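Local coordinates for mandelate racemase/muconate lactonizing protein (Alicyclobacillus acidocaldarius LAA1, PDB 3QLD), which belongs to the enolase superfamily, joining a mandelate racemase/muconate lactonizing enzyme-type N-terminal domain to a C-terminal domain of the TIM-barrel kind, at residues A[199-202]-A[203-207]; A[228-231]-A[232-235]; A[243-246]-A[247-250]; A[256-260]-A[261-265]. All blocks are in the same frame, centred on the assembly; numbering follows the deposited sequence.

Contact 1 of 4, residues A[199-202]-A[203-207]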
loop_
_atom_site.group_PDB
_atom_site.type_symbol
_atom_site.label_atom_id
_atom_site.label_comp_id
_atom_site.label_asym_id
_atom_site.label_seq_id
_atom_site.Cartn_x
_atom_site.Cartn_y
_atom_site.Cartn_z
ATOM N N GLY A 199 -7.826 -16.184 -4.482
ATOM C CA GLY A 199 -6.466 -16.588 -4.047
ATOM C C GLY A 199 -6.276 -17.937 -3.373
ATOM O O GLY A 199 -5.254 -18.182 -2.702
ATOM N N SER A 200 -7.194 -18.855 -3.625
ATOM C CA SER A 200 -7.277 -20.076 -2.933
ATOM C C SER A 200 -6.403 -21.158 -3.565
ATOM O O SER A 200 -6.218 -22.206 -2.977
ATOM C CB SER A 200 -8.775 -20.472 -2.825
ATOM O OG SER A 200 -9.336 -20.898 -4.072
ATOM N N TYR A 201 -5.900 -20.928 -4.803
ATOM C CA TYR A 201 -5.016 -21.898 -5.472
ATOM C C TYR A 201 -3.511 -21.553 -5.264
ATOM O O TYR A 201 -3.121 -20.401 -4.942
ATOM C CB TYR A 201 -5.318 -22.027 -6.977
ATOM C CG TYR A 201 -6.721 -22.559 -7.208
ATOM C CD1 TYR A 201 -6.940 -23.928 -7.484
ATOM C CD2 TYR A 201 -7.803 -21.731 -7.054
ATOM C CE1 TYR A 201 -8.273 -24.447 -7.716
ATOM C CE2 TYR A 201 -9.161 -22.224 -7.253
ATOM C CZ TYR A 201 -9.368 -23.580 -7.546
ATOM O OH TYR A 201 -10.679 -23.987 -7.692
ATOM N N ARG A 202 -2.695 -22.563 -5.509
ATOM C CA ARG A 202 -1.244 -22.481 -5.433
ATOM C C ARG A 202 -0.678 -23.037 -6.731
ATOM O O ARG A 202 -1.378 -23.733 -7.478
ATOM C CB ARG A 202 -0.765 -23.342 -4.254
ATOM C CG ARG A 202 -1.237 -22.824 -2.875
ATOM C CD ARG A 202 -0.755 -21.393 -2.565
ATOM N NE ARG A 202 -1.285 -20.970 -1.269
ATOM C CZ ARG A 202 -2.485 -20.456 -1.047
ATOM N NH1 ARG A 202 -3.344 -20.223 -2.051
ATOM N NH2 ARG A 202 -2.829 -20.158 0.201
ATOM N N PRO A 203 0.611 -22.770 -7.027
ATOM C CA PRO A 203 1.124 -23.288 -8.284
ATOM C C PRO A 203 0.980 -24.800 -8.535
ATOM O O PRO A 203 0.775 -25.204 -9.713
ATOM C CB PRO A 203 2.573 -22.844 -8.260
ATOM C CG PRO A 203 2.501 -21.536 -7.513
ATOM C CD PRO A 203 1.580 -21.877 -6.371
ATOM N N GLU A 204 1.024 -25.618 -7.470
ATOM C CA GLU A 204 0.822 -27.075 -7.561
ATOM C C GLU A 204 -0.585 -27.509 -8.047
ATOM O O GLU A 204 -0.779 -28.624 -8.472
ATOM C CB GLU A 204 1.100 -27.774 -6.223
ATOM C CG GLU A 204 2.517 -27.665 -5.798
ATOM C CD GLU A 204 2.763 -26.493 -4.854
ATOM O OE1 GLU A 204 2.108 -25.411 -5.002
ATOM O OE2 GLU A 204 3.658 -26.668 -3.984
ATOM N N ASP A 205 -1.537 -26.597 -7.970
ATOM C CA ASP A 205 -2.947 -26.793 -8.355
ATOM C C ASP A 205 -3.216 -26.499 -9.845
ATOM O O ASP A 205 -4.353 -26.634 -10.327
ATOM C CB ASP A 205 -3.792 -25.865 -7.515
ATOM C CG ASP A 205 -3.783 -26.221 -5.993
ATOM O OD1 ASP A 205 -3.854 -27.435 -5.659
ATOM O OD2 ASP A 205 -3.725 -25.271 -5.148
ATOM N N ALA A 206 -2.189 -26.101 -10.582
ATOM C CA ALA A 206 -2.343 -25.824 -11.995
ATOM C C ALA A 206 -3.098 -26.929 -12.784
ATOM O O ALA A 206 -3.925 -26.565 -13.623
ATOM C CB ALA A 206 -0.977 -25.477 -12.699
ATOM N N PRO A 207 -2.819 -28.233 -12.528
ATOM C CA PRO A 207 -3.550 -29.247 -13.300
ATOM C C PRO A 207 -5.086 -29.154 -13.120
ATOM O O PRO A 207 -5.843 -29.294 -14.070
ATOM C CB PRO A 207 -2.979 -30.553 -12.747
ATOM C CG PRO A 207 -1.519 -30.160 -12.429
ATOM C CD PRO A 207 -1.765 -28.863 -11.698
HETATM O O HOH W 1 -4.408 -24.693 -2.737
#
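Arg202 and Asp205 bracket a single 3-10 turn, closed by Asp205 N donating to Arg202 O at 2.9 Å, through which the loop following strand 192-196 of the barrel domain rises into helix 206-211. Pro203 and Glu204 form the middle of the turn, and a further backbone bond from Ala206 N to Pro203 O carries the chain on into the helix. The Asp205 side chain answers the backbone bond: its OD2 accepts from Arg202 N at 2.9 Å on the anti side of the carboxylate, so the ends of the turn are tied twice, once in each direction. With chi1 at -66°, CG lies beside Asp205's own backbone N, which swings the carboxylate back over the incoming chain. Just ahead of it the ring of Tyr201 stands almost perpendicular to this carboxylate and receives Asp205 CB at its edge, in the ring plane, 3.7 Å from CD1; the phenol OH bonds to Asp177. The Arg202 chain, bent at chi2, brings NH1 back to two backbone carbonyls of the loop, Gly199 O at 2.9 Å and Tyr201 O at 2.9 Å, the latter within the guanidinium plane although NH1 sits above the carbonyl plane. A water donates to both Ser200 O, at 3.1 Å, and Asp205 OD2, at 2.6 Å, giving this carboxylate oxygen its second donor.

Contact 2 of 4, residues A[228-231]-A[232-235]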
loop_
_atom_site.group_PDB
_atom_site.type_symbol
_atom_site.label_atom_id
_atom_site.label_comp_id
_atom_site.label_asym_id
_atom_site.label_seq_id
_atom_site.Cartn_x
_atom_site.Cartn_y
_atom_site.Cartn_z
ATOM N N ASP A 228 3.700 -14.009 -6.096
ATOM C CA ASP A 228 4.768 -14.046 -7.088
ATOM C C ASP A 228 4.238 -13.975 -8.541
ATOM O O ASP A 228 3.314 -14.677 -8.993
ATOM C CB ASP A 228 5.856 -15.093 -6.639
ATOM C CG ASP A 228 6.596 -15.830 -7.759
ATOM O OD1 ASP A 228 7.526 -16.593 -7.363
ATOM O OD2 ASP A 228 6.328 -15.678 -8.971
ATOM N N TRP A 229 4.757 -12.947 -9.178
ATOM C CA TRP A 229 4.368 -12.541 -10.478
ATOM C C TRP A 229 4.721 -13.611 -11.502
ATOM O O TRP A 229 3.988 -13.823 -12.478
ATOM C CB TRP A 229 5.100 -11.253 -10.807
ATOM C CG TRP A 229 4.484 -10.020 -10.239
ATOM C CD1 TRP A 229 5.007 -9.206 -9.258
ATOM C CD2 TRP A 229 3.212 -9.459 -10.590
ATOM N NE1 TRP A 229 4.137 -8.153 -9.004
ATOM C CE2 TRP A 229 3.035 -8.285 -9.807
ATOM C CE3 TRP A 229 2.205 -9.829 -11.508
ATOM C CZ2 TRP A 229 1.891 -7.477 -9.909
ATOM C CZ3 TRP A 229 1.076 -8.996 -11.639
ATOM C CH2 TRP A 229 0.925 -7.848 -10.832
ATOM N N PHE A 230 5.835 -14.319 -11.270
ATOM C CA PHE A 230 6.227 -15.325 -12.227
ATOM C C PHE A 230 5.408 -16.578 -12.148
ATOM O O PHE A 230 5.188 -17.189 -13.183
ATOM C CB PHE A 230 7.736 -15.597 -12.209
ATOM C CG PHE A 230 8.440 -14.740 -13.197
ATOM C CD1 PHE A 230 9.121 -13.614 -12.792
ATOM C CD2 PHE A 230 8.277 -14.978 -14.572
ATOM C CE1 PHE A 230 9.720 -12.784 -13.736
ATOM C CE2 PHE A 230 8.867 -14.180 -15.523
ATOM C CZ PHE A 230 9.598 -13.069 -15.107
ATOM N N ASP A 231 4.916 -16.921 -10.945
ATOM C CA ASP A 231 3.968 -18.046 -10.787
ATOM C C ASP A 231 2.706 -17.727 -11.565
ATOM O O ASP A 231 2.125 -18.605 -12.210
ATOM C CB ASP A 231 3.597 -18.290 -9.282
ATOM C CG ASP A 231 4.809 -18.948 -8.459
ATOM O OD1 ASP A 231 5.796 -19.378 -9.067
ATOM O OD2 ASP A 231 4.712 -19.077 -7.234
ATOM N N LEU A 232 2.258 -16.485 -11.470
ATOM C CA LEU A 232 1.078 -16.067 -12.215
ATOM C C LEU A 232 1.278 -16.140 -13.768
ATOM O O LEU A 232 0.403 -16.589 -14.548
ATOM C CB LEU A 232 0.648 -14.706 -11.755
ATOM C CG LEU A 232 -0.760 -14.358 -12.273
ATOM C CD1 LEU A 232 -1.833 -15.379 -11.702
ATOM C CD2 LEU A 232 -1.076 -12.963 -11.829
ATOM N N ALA A 233 2.416 -15.624 -14.215
ATOM C CA ALA A 233 2.755 -15.633 -15.628
ATOM C C ALA A 233 2.775 -17.044 -16.152
ATOM O O ALA A 233 2.245 -17.328 -17.258
ATOM C CB ALA A 233 4.140 -14.956 -15.857
ATOM N N LYS A 234 3.406 -17.942 -15.399
ATOM C CA LYS A 234 3.429 -19.351 -15.802
ATOM C C LYS A 234 2.062 -19.985 -15.780
ATOM O O LYS A 234 1.753 -20.798 -16.620
ATOM C CB LYS A 234 4.316 -20.096 -14.834
ATOM C CG LYS A 234 4.592 -21.520 -15.156
ATOM C CD LYS A 234 5.463 -22.140 -14.035
ATOM C CE LYS A 234 6.941 -21.935 -14.329
ATOM N NZ LYS A 234 7.369 -20.518 -14.282
ATOM N N LEU A 235 1.224 -19.627 -14.795
ATOM C CA LEU A 235 -0.106 -20.226 -14.794
ATOM C C LEU A 235 -0.911 -19.727 -15.988
ATOM O O LEU A 235 -1.558 -20.509 -16.662
ATOM C CB LEU A 235 -0.813 -19.926 -13.453
ATOM C CG LEU A 235 -2.277 -20.385 -13.408
ATOM C CD1 LEU A 235 -2.354 -21.930 -13.337
ATOM C CD2 LEU A 235 -2.944 -19.764 -12.140
#
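Four successive backbone bonds of the alpha-helical kind join residues 228-231 to residues 232-235, from Leu232 N to Asp228 O (3.2 Å) through to Leu235 N to Asp231 O (2.9 Å), and form the first turns of helix 229-238. This helix is the connection of a beta-alpha-beta unit of the barrel, between strands 220-221 and 243-245. Asp228 is its N-cap: OD2 receives Asp231 N at 2.7 Å, from above the carboxylate plane, and a weaker, strongly bent bond from Phe230 N. Its chi1 of 148°, some way from a staggered value, turns the carboxylate toward those two N-H groups. On the flank of the helix the Phe230 ring approaches the methyl of Ala233, with CD2 4.3 Å from CB, in an oblique and rather loose apolar contact. Lys234 starts out extended and then bends at chi3 and chi4, which brings NZ back to 4.1 Å from Phe230 O; its ammonium remains 5.6 Å from Asp231 OD1, too far for a salt bridge. Leu232 and Leu235 instead face the protein interior, Leu235 against helix 206-211. The start of the helix also meets the second subunit, where Arg253 of that subunit makes a cation-pi contact with Trp229 and its Arg260 packs on Phe230 and Lys234. A carboxylate at the N-cap, with Asp231 in the first turn, would be expected to interact favourably with the helix dipole, while the leucines pack within the barrel and the two aromatic residues reach the dimer interface.

Contact 3 of 4, residues A[243-246]-A[247-250]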
loop_
_atom_site.group_PDB
_atom_site.type_symbol
_atom_site.label_atom_id
_atom_site.label_comp_id
_atom_site.label_asym_id
_atom_site.label_seq_id
_atom_site.Cartn_x
_atom_site.Cartn_y
_atom_site.Cartn_z
ATOM N N VAL A 243 -7.121 -15.275 -17.242
ATOM C CA VAL A 243 -7.085 -14.906 -15.819
ATOM C C VAL A 243 -7.534 -13.460 -15.707
ATOM O O VAL A 243 -7.166 -12.640 -16.518
ATOM C CB VAL A 243 -5.632 -15.048 -15.244
ATOM C CG1 VAL A 243 -5.559 -14.422 -13.840
ATOM C CG2 VAL A 243 -5.279 -16.528 -15.233
ATOM N N CYS A 244 -8.311 -13.154 -14.655
ATOM C CA CYS A 244 -8.741 -11.795 -14.340
ATOM C C CYS A 244 -8.080 -11.374 -13.024
ATOM O O CYS A 244 -8.042 -12.163 -12.096
ATOM C CB CYS A 244 -10.233 -11.801 -14.089
ATOM S SG CYS A 244 -10.865 -10.148 -13.703
ATOM N N LEU A 245 -7.533 -10.158 -12.980
ATOM C CA LEU A 245 -6.998 -9.666 -11.729
ATOM C C LEU A 245 -7.881 -8.512 -11.248
ATOM O O LEU A 245 -8.349 -7.689 -12.052
ATOM C CB LEU A 245 -5.539 -9.197 -11.879
ATOM C CG LEU A 245 -4.593 -10.314 -12.342
ATOM C CD1 LEU A 245 -3.149 -9.685 -12.481
ATOM C CD2 LEU A 245 -4.566 -11.479 -11.410
ATOM N N ASP A 246 -8.053 -8.450 -9.928
ATOM C CA ASP A 246 -8.791 -7.346 -9.275
ATOM C C ASP A 246 -7.694 -6.692 -8.388
ATOM O O ASP A 246 -7.026 -5.784 -8.871
ATOM C CB ASP A 246 -10.009 -7.926 -8.532
ATOM C CG ASP A 246 -10.715 -6.958 -7.599
ATOM O OD1 ASP A 246 -10.403 -5.777 -7.570
ATOM O OD2 ASP A 246 -11.603 -7.430 -6.875
ATOM N N GLU A 247 -7.503 -7.190 -7.179
ATOM C CA GLU A 247 -6.681 -6.468 -6.155
ATOM C C GLU A 247 -5.188 -6.547 -6.456
ATOM O O GLU A 247 -4.406 -5.676 -6.043
ATOM C CB GLU A 247 -7.073 -6.853 -4.693
ATOM C CG GLU A 247 -6.655 -8.250 -4.292
ATOM C CD GLU A 247 -7.765 -9.289 -4.570
ATOM O OE1 GLU A 247 -7.682 -10.342 -3.926
ATOM O OE2 GLU A 247 -8.718 -9.049 -5.390
ATOM N N SER A 248 -4.810 -7.526 -7.283
ATOM C CA SER A 248 -3.418 -7.611 -7.746
ATOM C C SER A 248 -2.981 -6.508 -8.651
ATOM O O SER A 248 -1.792 -6.452 -8.964
ATOM C CB SER A 248 -3.151 -8.949 -8.452
ATOM O OG SER A 248 -3.179 -10.016 -7.533
ATOM N N VAL A 249 -3.932 -5.720 -9.163
ATOM C CA VAL A 249 -3.630 -4.594 -9.988
ATOM C C VAL A 249 -4.213 -3.279 -9.374
ATOM O O VAL A 249 -5.391 -2.943 -9.554
ATOM C CB VAL A 249 -4.178 -4.777 -11.382
ATOM C CG1 VAL A 249 -4.037 -3.443 -12.134
ATOM C CG2 VAL A 249 -3.357 -5.953 -12.151
ATOM N N ARG A 250 -3.341 -2.531 -8.719
ATOM C CA ARG A 250 -3.729 -1.317 -7.982
ATOM C C ARG A 250 -3.342 -0.033 -8.690
ATOM O O ARG A 250 -3.626 1.039 -8.167
ATOM C CB ARG A 250 -3.023 -1.261 -6.604
ATOM C CG ARG A 250 -2.931 -2.528 -5.784
ATOM C CD ARG A 250 -4.251 -2.780 -5.031
ATOM N NE ARG A 250 -4.235 -3.628 -3.809
ATOM C CZ ARG A 250 -3.428 -4.664 -3.480
ATOM N NH1 ARG A 250 -2.417 -5.082 -4.259
ATOM N NH2 ARG A 250 -3.653 -5.312 -2.320
#
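A type I beta turn from Asp246 to Val249 begins directly after strand 243-245, closed by Val249 N donating to Asp246 O at 3.1 Å with an N-H...O angle of 162°. Beneath the turn Leu245 meets the two residues at its far side. Its CD1 touches Val249 CG2 at 3.8 Å, the two side chains running at about a right angle, and Leu245 CD1 and CD2 each lie 4.1 Å from Ser248 CB. With chi1 at 170°, Val249 has CG2 beside its own backbone N, where it meets both CB and CD1 of Leu245. Thr258 of helix 252-261 packs on Leu245 and Val249, so this apolar pair belongs to the layer between the strand and the following helix. The turn lies at the C-terminal end of a parallel barrel strand, the end at which enolase-superfamily proteins carry their active site. The carboxylates of Asp246 and Glu247 are close here, OD2 of the first 3.6 Å from OE2 of the second, with their planes nearly perpendicular. Glu247 CG lies between its backbone N and carbonyl carbon (chi1 72°), and a bend at chi2 turns OE2 back to Asp246, where it also comes within 3.6 Å of Asp246 CB. Asp246 OD2 forms a salt bridge with Lys270 and OD1 one with Arg273, and Tyr56 OH also bonds to OD1, while Ser248 OG is held by Gln222.

Contact 4 of 4, residues A[256-260]-A[261-265]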
loop_
_atom_site.group_PDB
_atom_site.type_symbol
_atom_site.label_atom_id
_atom_site.label_comp_id
_atom_site.label_asym_id
_atom_site.label_seq_id
_atom_site.Cartn_x
_atom_site.Cartn_y
_atom_site.Cartn_z
ATOM N N LYS A 256 0.736 -2.367 -16.488
ATOM C CA LYS A 256 1.862 -2.517 -17.468
ATOM C C LYS A 256 2.699 -3.780 -17.271
ATOM O O LYS A 256 3.029 -4.492 -18.251
ATOM C CB LYS A 256 2.768 -1.249 -17.556
ATOM C CG LYS A 256 2.086 -0.135 -18.311
ATOM C CD LYS A 256 2.954 1.186 -18.332
ATOM C CE LYS A 256 2.164 2.281 -19.076
ATOM N NZ LYS A 256 2.940 3.544 -19.353
ATOM N N LEU A 257 3.016 -4.071 -16.012
ATOM C CA LEU A 257 3.819 -5.233 -15.668
ATOM C C LEU A 257 2.991 -6.519 -15.955
ATOM O O LEU A 257 3.507 -7.508 -16.513
ATOM C CB LEU A 257 4.231 -5.175 -14.177
ATOM C CG LEU A 257 4.885 -6.479 -13.665
ATOM C CD1 LEU A 257 6.249 -6.790 -14.404
ATOM C CD2 LEU A 257 5.053 -6.500 -12.166
ATOM N N THR A 258 1.718 -6.512 -15.541
ATOM C CA THR A 258 0.800 -7.648 -15.858
ATOM C C THR A 258 0.811 -8.025 -17.319
ATOM O O THR A 258 1.018 -9.199 -17.676
ATOM C CB THR A 258 -0.643 -7.321 -15.432
ATOM O OG1 THR A 258 -0.647 -7.188 -14.027
ATOM C CG2 THR A 258 -1.588 -8.468 -15.786
ATOM N N ALA A 259 0.635 -6.997 -18.147
ATOM C CA ALA A 259 0.597 -7.143 -19.591
ATOM C C ALA A 259 1.953 -7.612 -20.127
ATOM O O ALA A 259 2.003 -8.441 -21.020
ATOM C CB ALA A 259 0.182 -5.827 -20.220
ATOM N N ARG A 260 3.049 -7.109 -19.557
ATOM C CA ARG A 260 4.384 -7.457 -20.009
ATOM C C ARG A 260 4.688 -8.934 -19.706
ATOM O O ARG A 260 5.313 -9.640 -20.527
ATOM C CB ARG A 260 5.433 -6.505 -19.394
ATOM C CG ARG A 260 6.864 -6.741 -19.862
ATOM C CD ARG A 260 7.115 -6.258 -21.284
ATOM N NE ARG A 260 8.495 -6.530 -21.660
ATOM C CZ ARG A 260 9.467 -5.601 -21.746
ATOM N NH1 ARG A 260 9.212 -4.320 -21.506
ATOM N NH2 ARG A 260 10.708 -5.954 -22.106
ATOM N N LEU A 261 4.169 -9.409 -18.556
ATOM C CA LEU A 261 4.403 -10.762 -18.093
ATOM C C LEU A 261 3.466 -11.763 -18.752
ATOM O O LEU A 261 3.754 -12.943 -18.711
ATOM C CB LEU A 261 4.228 -10.850 -16.575
ATOM C CG LEU A 261 5.370 -10.315 -15.724
ATOM C CD1 LEU A 261 4.865 -10.329 -14.299
ATOM C CD2 LEU A 261 6.706 -11.078 -15.892
ATOM N N GLY A 262 2.373 -11.278 -19.359
ATOM C CA GLY A 262 1.308 -12.159 -19.882
ATOM C C GLY A 262 0.656 -12.833 -18.670
ATOM O O GLY A 262 0.341 -14.024 -18.714
ATOM N N ALA A 263 0.538 -12.098 -17.565
ATOM C CA ALA A 263 0.112 -12.720 -16.314
ATOM C C ALA A 263 -1.413 -12.784 -16.234
ATOM O O ALA A 263 -1.979 -13.493 -15.349
ATOM C CB ALA A 263 0.614 -11.932 -15.118
ATOM N N ALA A 264 -2.076 -11.951 -17.052
ATOM C CA ALA A 264 -3.552 -11.984 -17.083
ATOM C C ALA A 264 -4.073 -11.379 -18.372
ATOM O O ALA A 264 -3.372 -10.613 -19.067
ATOM C CB ALA A 264 -4.193 -11.260 -15.862
ATOM N N ARG A 265 -5.334 -11.660 -18.631
ATOM C CA ARG A 265 -5.962 -11.176 -19.860
ATOM C C ARG A 265 -7.226 -10.344 -19.643
ATOM O O ARG A 265 -7.755 -9.817 -20.624
ATOM C CB ARG A 265 -6.241 -12.344 -20.850
ATOM C CG ARG A 265 -4.980 -13.023 -21.281
ATOM C CD ARG A 265 -5.175 -13.840 -22.551
ATOM N NE ARG A 265 -5.802 -15.144 -22.357
ATOM C CZ ARG A 265 -5.091 -16.256 -22.166
ATOM N NH1 ARG A 265 -5.687 -17.436 -22.018
ATOM N NH2 ARG A 265 -3.763 -16.160 -22.127
#
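Leu261 and Thr258 carry most of this contact, with Leu257 as the third partner, where helix 252-261 runs out. Leu261 N bonds to Leu257 O at 2.9 Å. One turn apart, the two leucines touch through their ends: Leu261 CD1 lies 3.8 Å from Leu257 CD1, and the chains cross obliquely. Leu261 has CG beside its backbone N (chi1 -77°), which places CG and CD1 alongside Leu257 CD1. Both leucines pack on Trp229 of helix 229-238 and on Phe230 of the second subunit. The helix ends in a Schellman motif with Gly262 as the C-prime residue. Its positive phi of 66° turns the chain so that Ala263 N reaches back to Thr258 O, at 2.9 Å and almost straight, while Gly262 N makes a weaker bond to Ala259 O at 3.3 Å. Thr258 O also takes a weak, strongly bent bond from Leu261 N. The CG2 methyl of Thr258 packs against the chain beyond the glycine, 3.8 Å from Ala264 CB and 4.2 Å from Ala263 CB, covering the first residues of the connection to strand 266-269. It also lies 3.7 Å from Ala264 N, so the methyl meets backbone as well as side chain there. The Thr258 hydroxyl bonds to Glu254 O, one turn back in the helix. Ala264 in turn packs on Val243 and Leu245 of the neighbouring strand.

In the fold
The four contacts follow one another along the barrel domain in series; each is local, contacts 1, 3 and 4 closing turns and contact 2 starting a helix, and none nests within or crosses another. Contact 1 leads from strand 192-196 into helix 206-211, and contact 2 opens the next helix, 229-238; they touch where Pro203 packs on Asp231 and Ala206 on Leu235. Contact 3 then lies at the exit of strand 243-245, and contact 4 at the close of helix 252-261. These last three meet in pairs: Leu232 rests on Leu245 and Ala263, Trp229 on Ser248 and Thr258, and Val243 O probably accepts from Arg265 N. Contacts 2, 3 and 4 also touch the second subunit.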